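Local coordinates for estrogen receptor (Crassostrea gigas, PDB 4N1Y), which probably activates transcription constitutively through a nuclear-receptor ligand-binding domain that no longer depends on steroid hormone as its vertebrate relatives do, at residues I206-F209 with Q210-S214; Q70-L73 with I74-W78; F88-I91 with E92-G95. All blocks are in the same frame, centred on the assembly; numbering follows the deposited sequence.

Interaction 1 (I206-F209 with Q210-S214); sequences IAFF and QRLKS
On the last turns of helix 187-215, one of the long helices of the nuclear-receptor ligand-binding fold, the Phe208 ring touches both Arg211 and Leu212, at two corners that lie across the ring from each other. With CG anti to the backbone N (chi1 179°), the ring runs along the helix side where the next turn can reach it. Arg211 NH2 comes to the ring edge, 3.6 Å from Phe208 CD1. NH2 lies near the ring plane, so the contact is at the edge and is not cation-pi; the guanidinium and ring planes stand 70° apart. At the other corner, Leu212 CD1 packs obliquely on Phe208 CE2 at 3.8 Å, a purely apolar meeting.

Round the helix, Gln210 lies back along the preceding turn, its CG set beside the backbone N (chi1 -69°). That CG lies 3.2 Å from Ile206 O, and CD of Gln210 passes 4.0 Å from Ile206 CG2. From there the extended chain carries NE2 to a weak hydrogen bond with Leu228 O in helix 222-229. Lys213 points to the same helix, where NZ forms a salt bridge with Asp229. Beneath the side chains, the ladder is regular: Gln210 N donates to Ile206 O at 2.9 Å, and Lys213 N donates to Phe209 O at 2.8 Å. Near the C-terminal end, Ser214 OG also donates to Gln210 O, at 2.9 Å, from the opposite face of the carbonyl to Ser214 N.

The buried Ile206, Phe208, Phe209 and Leu212 pack on the fold, Phe209 meeting Met79 and Val42. Lys213 by its salt bridge, and Gln210 more weakly, join this turn to helix 222-229, which by its place in the chain probably corresponds to the activation helix of this family.

Interaction 2 (Q70-L73 with I74-W78); sequences QVHL and IECCW
The imidazole of His72 is overlaid by the sulfur of Cys76, one turn further along helix 67-89. Cys76 SG stands 3.7 Å from the ring centroid and 29° off the ring normal, which defines a sulfur-aromatic contact over the face. The sulfur is displaced toward the outer part of the ring, its nearest atom being His72 NE2 at 3.3 Å. Two torsions bring this about: CG of His72 is anti to the backbone N (chi1 177°), whereas the Cys76 sulfur sits beside its own backbone N and is turned back toward the earlier turn. The ring is further fixed by NE2, which hydrogen-bonds to Glu152 OE2.

On the adjoining side of the helix, Glu75 folds its extended chain back along Val71. The two side chains meet at an oblique angle, with Val71 CG1 3.2 Å from Glu75 OE2 and 3.5 Å from Glu75 CD. The other oxygen, Glu75 OE1, is 4.5 Å from His72 ND1, close enough for an electrostatic influence but not in contact. With an alanine at Glu75 the carboxylate is gone, and Val71 CG1 would probably lose its cover from this chain, while His72 is likely to lose a nearby negative charge. The backbone bond beneath is short and fairly straight: Glu75 N donates to Val71 O at 2.8 Å. By contrast, Ile74 N reaches Gln70 O only through a weak bond of 3.4 Å, and that carbonyl also accepts from Tyr62 OH.

Ile74 faces inward, touching Leu148 of helix 137-149 and Met227 of helix 222-229. The His72, Cys76 and Glu75 side is polar and polarisable: two acidic groups, one bonded and one merely near, may somewhat favour a protonated His72, while the polarisable sulfur covers part of one face.

Interaction 3 (F88-I91 with E92-G95); sequences FRSI and EHGG
Glu92 doubles back on Arg89 through two bends: CG stands between the backbone N and the carbonyl carbon (chi1 68°), and the chain turns again at chi2 (-82°). The carboxylate is thereby brought over the end of helix 67-89, with OE1 3.1 Å from Arg89 O. Both atoms are acceptors, so this proximity is no hydrogen bond. The same fold sets Glu92 CG 3.8 Å above the His93 ring plane, over the ring centre.

His93 in turn has CG beside its backbone N (chi1 -51°), which presents the CD2 edge of the ring to the helix end. CD2 lies 3.3 Å from Ser90 O, near the ring plane. That carbonyl also accepts from His93 N at 3.0 Å, the donor standing above the carbonyl plane. Gly94 N adds a weak bond to Ile91 O, continuing the 3-10 turn, and the positive phi of Gly94 and Gly95 then lets the chain leave it.

Ser90 OG bonds to both Cys86 O in helix 67-89 and Ala99 N in strand 97-99, while Ile91 packs on Met130 and Met131, joining this turn to helix 117-132.

Interactions 1 and 2 are partly buried, whereas interaction 3 is a surface contact. Segments 206-209 and 74-78 touch directly, Ile206 CG1 lying 3.5 Å from Trp78 CZ2, so helices 187-215 and 67-89 pack together there, and both reach helix 222-229. Interactions 2 and 3 share helix 67-89; their centres lie about 26 Å apart, on opposite sides of the chain's centre. Chemistry follows place: within the body of a helix, interaction 1 relies on aromatic and aliphatic packing and interaction 2 on sulfur over imidazole, while interaction 3 is held by i to i+3 backbone bonds, with the Glu92 chain folded over the helix end and the His93 ring.

Interaction 1 (I206-F209 with Q210-S214)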
# COMPACT_ATOMS: atom_id res chain seq x y z
N ILE B 206 -7.03 -4.68 10.04
CA ILE B 206 -6.54 -5.73 10.92
C ILE B 206 -6.27 -5.18 12.32
O ILE B 206 -6.69 -5.78 13.30
CB ILE B 206 -5.28 -6.39 10.35
CG1 ILE B 206 -5.68 -7.33 9.21
CG2 ILE B 206 -4.51 -7.15 11.44
CD1 ILE B 206 -4.54 -7.77 8.35
N ALA B 207 -5.65 -4.00 12.40
CA ALA B 207 -5.38 -3.38 13.69
C ALA B 207 -6.66 -3.15 14.46
O ALA B 207 -6.72 -3.41 15.67
CB ALA B 207 -4.64 -2.08 13.52
N PHE B 208 -7.68 -2.67 13.77
CA PHE B 208 -8.98 -2.44 14.42
C PHE B 208 -9.59 -3.74 14.93
O PHE B 208 -10.07 -3.80 16.06
CB PHE B 208 -9.94 -1.73 13.46
CG PHE B 208 -11.30 -1.48 14.05
CD1 PHE B 208 -11.52 -0.38 14.88
CD2 PHE B 208 -12.37 -2.30 13.74
CE1 PHE B 208 -12.76 -0.13 15.42
CE2 PHE B 208 -13.62 -2.05 14.28
CZ PHE B 208 -13.82 -0.96 15.11
N PHE B 209 -9.56 -4.78 14.11
CA PHE B 209 -10.14 -6.05 14.50
C PHE B 209 -9.38 -6.68 15.67
O PHE B 209 -9.97 -7.35 16.52
CB PHE B 209 -10.19 -7.00 13.31
CG PHE B 209 -11.44 -6.86 12.49
CD1 PHE B 209 -11.75 -5.67 11.87
CD2 PHE B 209 -12.31 -7.93 12.34
CE1 PHE B 209 -12.90 -5.54 11.13
CE2 PHE B 209 -13.46 -7.80 11.60
CZ PHE B 209 -13.76 -6.61 11.00
N GLN B 210 -8.07 -6.44 15.73
CA GLN B 210 -7.28 -6.94 16.84
C GLN B 210 -7.75 -6.30 18.14
O GLN B 210 -7.84 -6.97 19.17
CB GLN B 210 -5.79 -6.65 16.63
CG GLN B 210 -5.13 -7.44 15.52
CD GLN B 210 -3.67 -7.07 15.33
OE1 GLN B 210 -3.31 -5.90 15.35
NE2 GLN B 210 -2.82 -8.08 15.15
N ARG B 211 -8.11 -5.02 18.09
CA ARG B 211 -8.55 -4.31 19.29
C ARG B 211 -9.99 -4.65 19.63
O ARG B 211 -10.40 -4.58 20.79
CB ARG B 211 -8.39 -2.80 19.13
CG ARG B 211 -6.98 -2.27 19.32
CD ARG B 211 -6.95 -0.77 19.14
NE ARG B 211 -7.85 -0.33 18.08
CZ ARG B 211 -8.13 0.94 17.82
NH1 ARG B 211 -7.56 1.91 18.54
NH2 ARG B 211 -8.95 1.24 16.81
N LEU B 212 -10.76 -5.01 18.62
CA LEU B 212 -12.10 -5.56 18.82
C LEU B 212 -11.99 -6.88 19.55
O LEU B 212 -12.73 -7.13 20.51
CB LEU B 212 -12.81 -5.78 17.49
CG LEU B 212 -13.89 -4.76 17.13
CD1 LEU B 212 -14.70 -5.30 15.97
CD2 LEU B 212 -14.76 -4.45 18.32
N LYS B 213 -11.08 -7.72 19.06
CA LYS B 213 -10.83 -9.02 19.67
C LYS B 213 -10.55 -8.85 21.15
O LYS B 213 -11.15 -9.53 21.98
CB LYS B 213 -9.65 -9.72 19.00
CG LYS B 213 -9.48 -11.17 19.41
CD LYS B 213 -8.35 -11.80 18.64
CE LYS B 213 -7.02 -11.22 19.09
NZ LYS B 213 -5.97 -11.38 18.05
N SER B 214 -9.70 -7.87 21.45
CA SER B 214 -9.21 -7.58 22.80
C SER B 214 -10.26 -6.96 23.71
O SER B 214 -10.10 -6.95 24.92
CB SER B 214 -7.99 -6.65 22.72
OG SER B 214 -6.98 -7.23 21.91

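Interaction 2 (Q70-L73 with I74-W78)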
# COMPACT_ATOMS: atom_id res chain seq x y z
N GLN B 70 1.61 -20.99 1.58
CA GLN B 70 0.19 -20.85 1.27
C GLN B 70 -0.53 -20.18 2.43
O GLN B 70 -1.25 -19.20 2.24
CB GLN B 70 -0.44 -22.19 0.95
CG GLN B 70 0.08 -22.80 -0.33
CD GLN B 70 -0.62 -24.08 -0.67
OE1 GLN B 70 -1.82 -24.21 -0.43
NE2 GLN B 70 0.10 -25.01 -1.27
N VAL B 71 -0.31 -20.68 3.63
CA VAL B 71 -0.91 -20.06 4.79
C VAL B 71 -0.38 -18.64 4.90
O VAL B 71 -1.15 -17.70 5.10
CB VAL B 71 -0.61 -20.85 6.08
CG1 VAL B 71 -1.00 -20.04 7.30
CG2 VAL B 71 -1.35 -22.21 6.06
N HIS B 72 0.92 -18.45 4.69
CA HIS B 72 1.51 -17.13 4.93
C HIS B 72 0.93 -16.05 4.07
O HIS B 72 0.65 -14.96 4.56
CB HIS B 72 3.02 -17.16 4.74
CG HIS B 72 3.66 -15.82 4.92
ND1 HIS B 72 3.93 -15.29 6.16
CD2 HIS B 72 4.11 -14.91 4.01
CE1 HIS B 72 4.49 -14.10 6.01
NE2 HIS B 72 4.62 -13.85 4.72
N LEU B 73 0.74 -16.33 2.78
CA LEU B 73 0.16 -15.37 1.86
C LEU B 73 -1.22 -14.91 2.35
O LEU B 73 -1.48 -13.72 2.47
CB LEU B 73 0.07 -15.99 0.47
CG LEU B 73 1.46 -16.08 -0.13
CD1 LEU B 73 1.41 -16.65 -1.50
CD2 LEU B 73 2.01 -14.68 -0.18
N ILE B 74 -2.06 -15.89 2.66
CA ILE B 74 -3.38 -15.64 3.21
C ILE B 74 -3.31 -14.81 4.50
O ILE B 74 -4.07 -13.84 4.67
CB ILE B 74 -4.07 -16.97 3.53
CG1 ILE B 74 -4.19 -17.81 2.26
CG2 ILE B 74 -5.42 -16.74 4.18
CD1 ILE B 74 -5.19 -17.28 1.30
N GLU B 75 -2.37 -15.15 5.38
CA GLU B 75 -2.23 -14.44 6.64
C GLU B 75 -1.88 -12.97 6.39
O GLU B 75 -2.37 -12.08 7.08
CB GLU B 75 -1.16 -15.09 7.53
CG GLU B 75 -1.67 -16.26 8.38
CD GLU B 75 -0.55 -17.02 9.08
OE1 GLU B 75 0.63 -16.61 8.96
OE2 GLU B 75 -0.85 -18.04 9.74
N CYS B 76 -1.10 -12.70 5.36
CA CYS B 76 -0.75 -11.31 5.09
C CYS B 76 -1.94 -10.51 4.55
O CYS B 76 -2.22 -9.42 5.05
CB CYS B 76 0.42 -11.22 4.12
SG CYS B 76 2.01 -11.78 4.78
N CYS B 77 -2.66 -11.07 3.58
CA CYS B 77 -3.52 -10.23 2.75
C CYS B 77 -5.04 -10.47 2.89
O CYS B 77 -5.81 -9.89 2.12
CB CYS B 77 -3.14 -10.43 1.29
SG CYS B 77 -3.79 -11.97 0.61
N TRP B 78 -5.46 -11.27 3.86
CA TRP B 78 -6.88 -11.64 3.97
C TRP B 78 -7.75 -10.41 4.09
O TRP B 78 -8.79 -10.32 3.42
CB TRP B 78 -7.12 -12.56 5.16
CG TRP B 78 -6.73 -11.97 6.49
CD1 TRP B 78 -5.46 -11.87 7.00
CD2 TRP B 78 -7.60 -11.42 7.48
NE1 TRP B 78 -5.50 -11.28 8.24
CE2 TRP B 78 -6.80 -10.99 8.55
CE3 TRP B 78 -8.99 -11.24 7.56
CZ2 TRP B 78 -7.33 -10.39 9.69
CZ3 TRP B 78 -9.51 -10.64 8.69
CH2 TRP B 78 -8.69 -10.23 9.74

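Interaction 3 (F88-I91 with E92-G95)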
# COMPACT_ATOMS: atom_id res chain seq x y z
N PHE B 88 -15.63 -3.54 -4.80
CA PHE B 88 -16.18 -3.90 -6.09
C PHE B 88 -17.67 -4.19 -5.95
O PHE B 88 -18.46 -3.83 -6.82
CB PHE B 88 -15.45 -5.09 -6.72
CG PHE B 88 -15.76 -5.30 -8.19
CD1 PHE B 88 -15.19 -4.48 -9.16
CD2 PHE B 88 -16.65 -6.29 -8.59
CE1 PHE B 88 -15.48 -4.67 -10.51
CE2 PHE B 88 -16.95 -6.47 -9.94
CZ PHE B 88 -16.36 -5.65 -10.90
N ARG B 89 -18.05 -4.85 -4.85
CA ARG B 89 -19.47 -5.05 -4.55
C ARG B 89 -20.19 -3.70 -4.45
O ARG B 89 -21.39 -3.62 -4.71
CB ARG B 89 -19.67 -5.84 -3.24
CG ARG B 89 -19.72 -7.36 -3.38
CD ARG B 89 -20.10 -8.05 -2.06
NE ARG B 89 -19.19 -7.71 -0.97
CZ ARG B 89 -18.10 -8.40 -0.65
NH1 ARG B 89 -17.77 -9.48 -1.35
NH2 ARG B 89 -17.32 -8.02 0.35
N SER B 90 -19.44 -2.66 -4.11
CA SER B 90 -20.03 -1.37 -3.79
C SER B 90 -19.94 -0.35 -4.93
O SER B 90 -20.29 0.82 -4.74
CB SER B 90 -19.38 -0.81 -2.53
OG SER B 90 -19.69 -1.64 -1.43
N ILE B 91 -19.47 -0.79 -6.09
CA ILE B 91 -19.20 0.10 -7.22
C ILE B 91 -20.40 0.96 -7.64
O ILE B 91 -20.22 2.12 -7.99
CB ILE B 91 -18.75 -0.71 -8.47
CG1 ILE B 91 -17.29 -1.10 -8.36
CG2 ILE B 91 -18.97 0.07 -9.77
CD1 ILE B 91 -16.73 -1.55 -9.68
N GLU B 92 -21.62 0.41 -7.55
CA GLU B 92 -22.81 1.15 -8.01
C GLU B 92 -23.15 2.29 -7.07
O GLU B 92 -23.79 3.26 -7.47
CB GLU B 92 -24.04 0.26 -8.16
CG GLU B 92 -24.65 -0.33 -6.89
CD GLU B 92 -23.96 -1.59 -6.37
OE1 GLU B 92 -22.87 -1.96 -6.87
OE2 GLU B 92 -24.54 -2.24 -5.46
N HIS B 93 -22.73 2.19 -5.82
CA HIS B 93 -23.11 3.19 -4.83
C HIS B 93 -22.27 4.46 -4.97
O HIS B 93 -22.44 5.39 -4.20
CB HIS B 93 -22.95 2.64 -3.42
CG HIS B 93 -23.63 1.33 -3.22
ND1 HIS B 93 -24.95 1.22 -2.86
CD2 HIS B 93 -23.17 0.06 -3.33
CE1 HIS B 93 -25.28 -0.05 -2.76
NE2 HIS B 93 -24.21 -0.78 -3.04
N GLY B 94 -21.35 4.47 -5.94
CA GLY B 94 -20.49 5.62 -6.17
C GLY B 94 -19.97 6.25 -4.90
O GLY B 94 -20.12 7.46 -4.70
N GLY B 95 -19.46 5.41 -3.99
CA GLY B 95 -18.83 5.91 -2.79
C GLY B 95 -19.83 6.37 -1.72
O GLY B 95 -19.45 6.95 -0.71